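Local coordinates for protein cytochrome c' (Thermochromatium tepidum, PDB 3VRC) that binds a covalently attached heme c and probably serves in electron transport in a purple photosynthetic bacterium, at residues B[72-84]-B[121-131]. Numbering follows the deposited sequence. Where two conformers were deposited one is given.
Sequences RAKPELFQNLEDV and CKACHQKYRAD. With HEC (heme c), chain L.
Part of the heme pocket of this four-helix-bundle cytochrome c' is formed where Arg72 to Val84 meet the CXXCH segment and C-terminal tail, Cys121 to Asp131. Cys121 and Cys124 hold the heme by thioether bonds, and His125 NE2 binds its iron at 2.1 Å. A single backbone bridge pairs Ala73 with Arg129: Ala130 N donates to Arg72 O, and Lys74 N to Tyr128 O. Arg72 grips Ala130 O side-on with NE and NH2, both at 2.9 Å. Its guanidinium lies flat on that of Arg129, planes 30° apart. On the opposite face of the Arg129 guanidinium, His125 ND1 lies over the centre of the group. The guanidinium of Arg129 thus lies between Arg72 and the iron ligand His125. Arg129 CD touches the heme at CHA, 3.4 Å away.

Tyr128 fills a hole among Glu76, Leu77, Asp83 and Val84. Val84 CG2 makes a CH-pi contact over one face of the Tyr128 ring, 3.8 Å from its centroid. Tyr128 OH donates to the anti lone pair of Asp83 OD2 at 2.6 Å. Lys127 NZ makes a salt bridge to Asp83 OD2 from the syn side, at 2.8 Å. Asp83 CG stands anti to the backbone N (chi1 -176°), which carries the carboxylate toward both donors. A phenylalanine at Tyr128 would probably cost Asp83 OD2 the hydroxyl donor on its anti side. Lys74 NZ reaches the backbone oxygens of Lys127 and Arg129 through two waters.

The contact joins the end of helix 107-128 to the short, weakly bonded helix 75-78 and the start of helix 81-103, whose Leu87 also packs on Tyr128; Arg12 of helix 5-31 touches Ala73.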
loop_
_atom_site.group_PDB
_atom_site.type_symbol
_atom_site.label_atom_id
_atom_site.label_comp_id
_atom_site.label_asym_id
_atom_site.label_seq_id
_atom_site.Cartn_x
_atom_site.Cartn_y
_atom_site.Cartn_z
ATOM N N ARG B 72 -11.733 9.764 -9.777
ATOM C CA ARG B 72 -12.088 9.083 -10.995
ATOM C C ARG B 72 -13.163 8.027 -10.786
ATOM O O ARG B 72 -13.460 7.264 -11.752
ATOM C CB ARG B 72 -10.821 8.426 -11.578
ATOM C CG ARG B 72 -9.830 9.469 -12.119
ATOM C CD ARG B 72 -8.472 8.902 -12.536
ATOM N NE ARG B 72 -8.609 7.946 -13.639
ATOM C CZ ARG B 72 -7.625 7.170 -14.080
ATOM N NH1 ARG B 72 -6.393 7.217 -13.540
ATOM N NH2 ARG B 72 -7.888 6.329 -15.075
ATOM N N ALA B 73 -13.763 7.933 -9.599
ATOM C CA ALA B 73 -14.862 7.036 -9.410
ATOM C C ALA B 73 -16.093 7.521 -10.180
ATOM O O ALA B 73 -16.514 8.661 -9.992
ATOM C CB ALA B 73 -15.173 6.895 -7.937
ATOM N N LYS B 74 -16.688 6.674 -11.009
ATOM C CA LYS B 74 -17.857 7.098 -11.806
ATOM C C LYS B 74 -19.098 7.047 -10.928
ATOM O O LYS B 74 -19.229 6.278 -9.985
ATOM C CB LYS B 74 -18.043 6.121 -12.951
ATOM C CG LYS B 74 -16.994 6.274 -14.045
ATOM C CD LYS B 74 -17.300 5.435 -15.310
ATOM C CE LYS B 74 -16.425 5.829 -16.461
ATOM N NZ LYS B 74 -16.839 5.102 -17.686
ATOM N N PRO B 75 -20.126 7.835 -11.324
ATOM C CA PRO B 75 -21.429 7.689 -10.638
ATOM C C PRO B 75 -21.958 6.232 -10.620
ATOM O O PRO B 75 -22.591 5.824 -9.643
ATOM C CB PRO B 75 -22.346 8.646 -11.388
ATOM C CG PRO B 75 -21.560 9.253 -12.491
ATOM C CD PRO B 75 -20.117 8.856 -12.381
ATOM N N GLU B 76 -21.655 5.504 -11.700
ATOM C CA GLU B 76 -22.111 4.110 -11.756
ATOM C C GLU B 76 -21.625 3.323 -10.543
ATOM O O GLU B 76 -22.279 2.361 -10.114
ATOM C CB GLU B 76 -21.652 3.422 -13.025
ATOM C CG GLU B 76 -22.421 3.857 -14.277
ATOM C CD GLU B 76 -21.817 5.034 -15.069
ATOM O OE1 GLU B 76 -21.116 5.914 -14.481
ATOM O OE2 GLU B 76 -22.073 5.090 -16.335
ATOM N N LEU B 77 -20.441 3.629 -10.008
ATOM C CA LEU B 77 -19.893 2.854 -8.909
ATOM C C LEU B 77 -20.879 2.949 -7.694
ATOM O O LEU B 77 -21.261 1.943 -7.087
ATOM C CB LEU B 77 -18.536 3.442 -8.496
ATOM C CG LEU B 77 -17.771 2.657 -7.435
ATOM C CD1 LEU B 77 -16.311 2.920 -7.534
ATOM C CD2 LEU B 77 -18.233 3.016 -6.053
ATOM N N PHE B 78 -21.316 4.185 -7.376
ATOM C CA PHE B 78 -22.141 4.417 -6.213
ATOM C C PHE B 78 -23.571 3.905 -6.410
ATOM O O PHE B 78 -24.265 3.657 -5.428
ATOM C CB PHE B 78 -22.122 5.881 -5.865
ATOM C CG PHE B 78 -20.703 6.344 -5.575
ATOM C CD1 PHE B 78 -20.170 6.179 -4.299
ATOM C CD2 PHE B 78 -19.894 6.873 -6.605
ATOM C CE1 PHE B 78 -18.833 6.532 -4.000
ATOM C CE2 PHE B 78 -18.568 7.213 -6.332
ATOM C CZ PHE B 78 -18.046 7.083 -5.007
ATOM N N GLN B 79 -23.959 3.660 -7.656
ATOM C CA GLN B 79 -25.259 3.078 -8.006
ATOM C C GLN B 79 -25.246 1.549 -7.935
ATOM O O GLN B 79 -26.303 0.936 -8.092
ATOM C CB GLN B 79 -25.679 3.490 -9.413
ATOM C CG GLN B 79 -25.848 4.971 -9.682
ATOM C CD GLN B 79 -25.722 5.272 -11.205
ATOM O OE1 GLN B 79 -25.931 4.423 -12.091
ATOM N NE2 GLN B 79 -25.315 6.449 -11.488
ATOM N N ASN B 80 -24.071 0.958 -7.774
ATOM C CA ASN B 80 -23.934 -0.485 -7.866
ATOM C C ASN B 80 -22.948 -0.983 -6.808
ATOM O O ASN B 80 -22.064 -1.806 -7.105
ATOM C CB ASN B 80 -23.423 -0.919 -9.234
ATOM C CG ASN B 80 -24.405 -0.637 -10.326
ATOM O OD1 ASN B 80 -25.364 -1.410 -10.542
ATOM N ND2 ASN B 80 -24.242 0.511 -10.974
ATOM N N LEU B 81 -23.149 -0.561 -5.559
ATOM C CA LEU B 81 -22.119 -0.816 -4.547
ATOM C C LEU B 81 -21.946 -2.303 -4.299
ATOM O O LEU B 81 -20.852 -2.765 -3.989
ATOM C CB LEU B 81 -22.422 -0.078 -3.232
ATOM C CG LEU B 81 -22.110 1.424 -3.279
ATOM C CD1 LEU B 81 -22.750 2.119 -2.072
ATOM C CD2 LEU B 81 -20.608 1.691 -3.404
ATOM N N GLU B 82 -23.023 -3.080 -4.408
ATOM C CA GLU B 82 -22.907 -4.517 -4.231
ATOM C C GLU B 82 -22.051 -5.203 -5.310
ATOM O O GLU B 82 -21.240 -6.096 -4.998
ATOM C CB GLU B 82 -24.272 -5.148 -4.082
ATOM C CG GLU B 82 -24.696 -5.128 -2.614
ATOM C CD GLU B 82 -26.204 -5.051 -2.356
ATOM O OE1 GLU B 82 -26.607 -5.458 -1.236
ATOM O OE2 GLU B 82 -26.985 -4.572 -3.225
ATOM N N ASP B 83 -22.223 -4.804 -6.570
ATOM C CA ASP B 83 -21.402 -5.352 -7.660
ATOM C C ASP B 83 -19.939 -4.887 -7.502
ATOM O O ASP B 83 -19.015 -5.699 -7.695
ATOM C CB ASP B 83 -21.905 -4.928 -9.053
ATOM C CG ASP B 83 -21.100 -5.586 -10.195
ATOM O OD1 ASP B 83 -21.121 -6.841 -10.193
ATOM O OD2 ASP B 83 -20.515 -4.886 -11.082
ATOM N N VAL B 84 -19.722 -3.622 -7.148
ATOM C CA VAL B 84 -18.374 -3.175 -6.864
ATOM C C VAL B 84 -17.715 -4.028 -5.789
ATOM O O VAL B 84 -16.578 -4.427 -5.902
ATOM C CB VAL B 84 -18.382 -1.671 -6.386
ATOM C CG1 VAL B 84 -16.981 -1.204 -6.067
ATOM C CG2 VAL B 84 -18.996 -0.751 -7.440
ATOM N N CYS B 121 -8.458 -6.258 -11.815
ATOM C CA CYS B 121 -8.325 -4.794 -11.812
ATOM C C CYS B 121 -9.133 -4.221 -12.992
ATOM O O CYS B 121 -9.896 -3.268 -12.842
ATOM C CB CYS B 121 -6.877 -4.359 -11.991
ATOM S SG CYS B 121 -5.576 -5.182 -11.020
ATOM N N LYS B 122 -8.905 -4.798 -14.168
ATOM C CA LYS B 122 -9.538 -4.257 -15.376
ATOM C C LYS B 122 -11.038 -4.375 -15.348
ATOM O O LYS B 122 -11.749 -3.475 -15.818
ATOM C CB LYS B 122 -8.989 -5.033 -16.587
ATOM C CG LYS B 122 -9.495 -4.492 -17.937
ATOM C CD LYS B 122 -8.903 -5.299 -19.092
ATOM C CE LYS B 122 -9.460 -4.837 -20.421
ATOM N NZ LYS B 122 -8.925 -5.661 -21.562
ATOM N N ALA B 123 -11.589 -5.448 -14.791
ATOM C CA ALA B 123 -13.035 -5.667 -14.774
ATOM C C ALA B 123 -13.693 -4.517 -14.029
ATOM O O ALA B 123 -14.773 -4.006 -14.429
ATOM C CB ALA B 123 -13.408 -7.027 -14.139
ATOM N N CYS B 124 -13.097 -4.131 -12.903
ATOM C CA CYS B 124 -13.659 -3.024 -12.131
ATOM C C CYS B 124 -13.473 -1.685 -12.838
ATOM O O CYS B 124 -14.426 -0.901 -12.925
ATOM C CB CYS B 124 -13.104 -3.053 -10.714
ATOM S SG CYS B 124 -13.930 -1.789 -9.726
ATOM N N HIS B 125 -12.278 -1.439 -13.376
ATOM C CA HIS B 125 -12.033 -0.215 -14.033
ATOM C C HIS B 125 -12.997 0.006 -15.197
ATOM O O HIS B 125 -13.499 1.132 -15.400
ATOM C CB HIS B 125 -10.616 -0.145 -14.563
ATOM C CG HIS B 125 -9.596 -0.095 -13.443
ATOM N ND1 HIS B 125 -8.317 -0.454 -13.571
ATOM C CD2 HIS B 125 -9.749 0.290 -12.116
ATOM C CE1 HIS B 125 -7.700 -0.294 -12.385
ATOM N NE2 HIS B 125 -8.563 0.167 -11.499
ATOM N N GLN B 126 -13.230 -1.047 -15.987
ATOM C CA GLN B 126 -14.056 -0.891 -17.190
ATOM C C GLN B 126 -15.433 -0.365 -16.807
ATOM O O GLN B 126 -16.016 0.412 -17.554
ATOM C CB GLN B 126 -14.142 -2.207 -17.922
ATOM C CG GLN B 126 -12.866 -2.357 -18.716
ATOM C CD GLN B 126 -12.878 -3.523 -19.648
ATOM O OE1 GLN B 126 -13.327 -4.611 -19.280
ATOM N NE2 GLN B 126 -12.378 -3.311 -20.878
ATOM N N LYS B 127 -15.979 -0.839 -15.704
ATOM C CA LYS B 127 -17.289 -0.404 -15.298
ATOM C C LYS B 127 -17.290 0.908 -14.544
ATOM O O LYS B 127 -18.272 1.667 -14.651
ATOM C CB LYS B 127 -17.923 -1.475 -14.412
ATOM C CG LYS B 127 -18.364 -2.732 -15.147
ATOM C CD LYS B 127 -18.834 -3.779 -14.147
ATOM C CE LYS B 127 -19.704 -4.871 -14.747
ATOM N NZ LYS B 127 -19.949 -5.910 -13.680
ATOM N N TYR B 128 -16.295 1.104 -13.649
ATOM C CA TYR B 128 -16.479 2.039 -12.563
ATOM C C TYR B 128 -15.420 3.139 -12.416
ATOM O O TYR B 128 -15.567 3.997 -11.546
ATOM C CB TYR B 128 -16.579 1.276 -11.258
ATOM C CG TYR B 128 -17.740 0.300 -11.196
ATOM C CD1 TYR B 128 -19.040 0.744 -11.486
ATOM C CD2 TYR B 128 -17.559 -1.048 -10.907
ATOM C CE1 TYR B 128 -20.116 -0.132 -11.483
ATOM C CE2 TYR B 128 -18.623 -1.907 -10.870
ATOM C CZ TYR B 128 -19.928 -1.447 -11.166
ATOM O OH TYR B 128 -21.005 -2.312 -11.176
ATOM N N ARG B 129 -14.388 3.138 -13.246
ATOM C CA ARG B 129 -13.329 4.157 -13.169
ATOM C C ARG B 129 -13.276 4.948 -14.434
ATOM O O ARG B 129 -13.251 4.379 -15.537
ATOM C CB ARG B 129 -11.980 3.487 -12.906
ATOM C CG ARG B 129 -10.859 4.512 -12.712
ATOM C CD ARG B 129 -9.466 3.901 -12.657
ATOM N NE ARG B 129 -9.086 3.389 -13.961
ATOM C CZ ARG B 129 -7.893 2.864 -14.202
ATOM N NH1 ARG B 129 -6.982 2.739 -13.209
ATOM N NH2 ARG B 129 -7.563 2.471 -15.423
ATOM N N ALA B 130 -13.262 6.282 -14.325
ATOM C CA ALA B 130 -13.108 7.154 -15.503
ATOM C C ALA B 130 -11.694 7.042 -16.059
ATOM O O ALA B 130 -10.725 6.907 -15.331
ATOM C CB ALA B 130 -13.440 8.571 -15.086
ATOM N N ASP B 131 -11.614 7.104 -17.391
ATOM C CA ASP B 131 -10.344 7.108 -18.108
ATOM C C ASP B 131 -9.712 8.494 -17.989
ATOM O O ASP B 131 -10.414 9.498 -17.750
ATOM C CB ASP B 131 -10.569 6.776 -19.579
ATOM C CG ASP B 131 -11.194 5.411 -19.791
ATOM O OD1 ASP B 131 -10.694 4.428 -19.182
ATOM O OD2 ASP B 131 -12.166 5.310 -20.584
ATOM O OXT ASP B 131 -8.487 8.656 -18.144
HETATM FE FE HEC L . -8.192 0.595 -9.444
HETATM C CHA HEC L . -8.177 4.051 -9.528
HETATM C CHB HEC L . -4.842 0.538 -10.200
HETATM C CHC HEC L . -8.092 -2.749 -8.808
HETATM C CHD HEC L . -11.511 0.675 -8.686
HETATM N NA HEC L . -6.769 2.041 -9.873
HETATM C C1A HEC L . -6.949 3.388 -9.849
HETATM C C2A HEC L . -5.777 4.048 -10.300
HETATM C C3A HEC L . -4.794 3.045 -10.524
HETATM C C4A HEC L . -5.475 1.822 -10.181
HETATM C CMA HEC L . -3.375 3.189 -10.914
HETATM C CAA HEC L . -5.651 5.513 -10.576
HETATM C CBA HEC L . -4.604 6.203 -9.843
HETATM C CGA HEC L . -4.932 6.067 -8.398
HETATM O O1A HEC L . -3.927 5.846 -7.632
HETATM O O2A HEC L . -6.060 6.226 -7.916
HETATM N NB HEC L . -6.717 -0.822 -9.445
HETATM C C1B HEC L . -5.447 -0.676 -9.800
HETATM C C2B HEC L . -4.730 -1.930 -9.864
HETATM C C3B HEC L . -5.675 -2.858 -9.419
HETATM C C4B HEC L . -6.902 -2.138 -9.164
HETATM C CMB HEC L . -3.333 -2.156 -10.251
HETATM C CAB HEC L . -5.573 -4.367 -9.280
HETATM C CBB HEC L . -4.319 -4.916 -8.724
HETATM N NC HEC L . -9.562 -0.795 -8.846
HETATM C C1C HEC L . -9.355 -2.138 -8.664
HETATM C C2C HEC L . -10.593 -2.851 -8.358
HETATM C C3C HEC L . -11.562 -1.825 -8.311
HETATM C C4C HEC L . -10.880 -0.586 -8.639
HETATM C CMC HEC L . -10.675 -4.321 -8.193
HETATM C CAC HEC L . -13.046 -1.936 -8.067
HETATM C CBC HEC L . -13.510 -3.177 -7.365
HETATM N ND HEC L . -9.576 2.038 -9.220
HETATM C C1D HEC L . -10.882 1.905 -8.888
HETATM C C2D HEC L . -11.565 3.155 -8.754
HETATM C C3D HEC L . -10.616 4.131 -8.918
HETATM C C4D HEC L . -9.367 3.394 -9.171
HETATM C CMD HEC L . -13.042 3.341 -8.478
HETATM C CAD HEC L . -10.727 5.619 -8.788
HETATM C CBD HEC L . -10.438 6.047 -7.323
HETATM C CGD HEC L . -10.672 7.530 -7.096
HETATM O O1D HEC L . -10.158 8.328 -7.932
HETATM O O2D HEC L . -11.382 7.868 -6.136
HETATM O O HOH W 1 -18.449 2.698 -17.353
HETATM O O HOH W 2 -14.838 3.027 -17.330
HETATM O O HOH W 3 -14.287 6.558 -19.034
#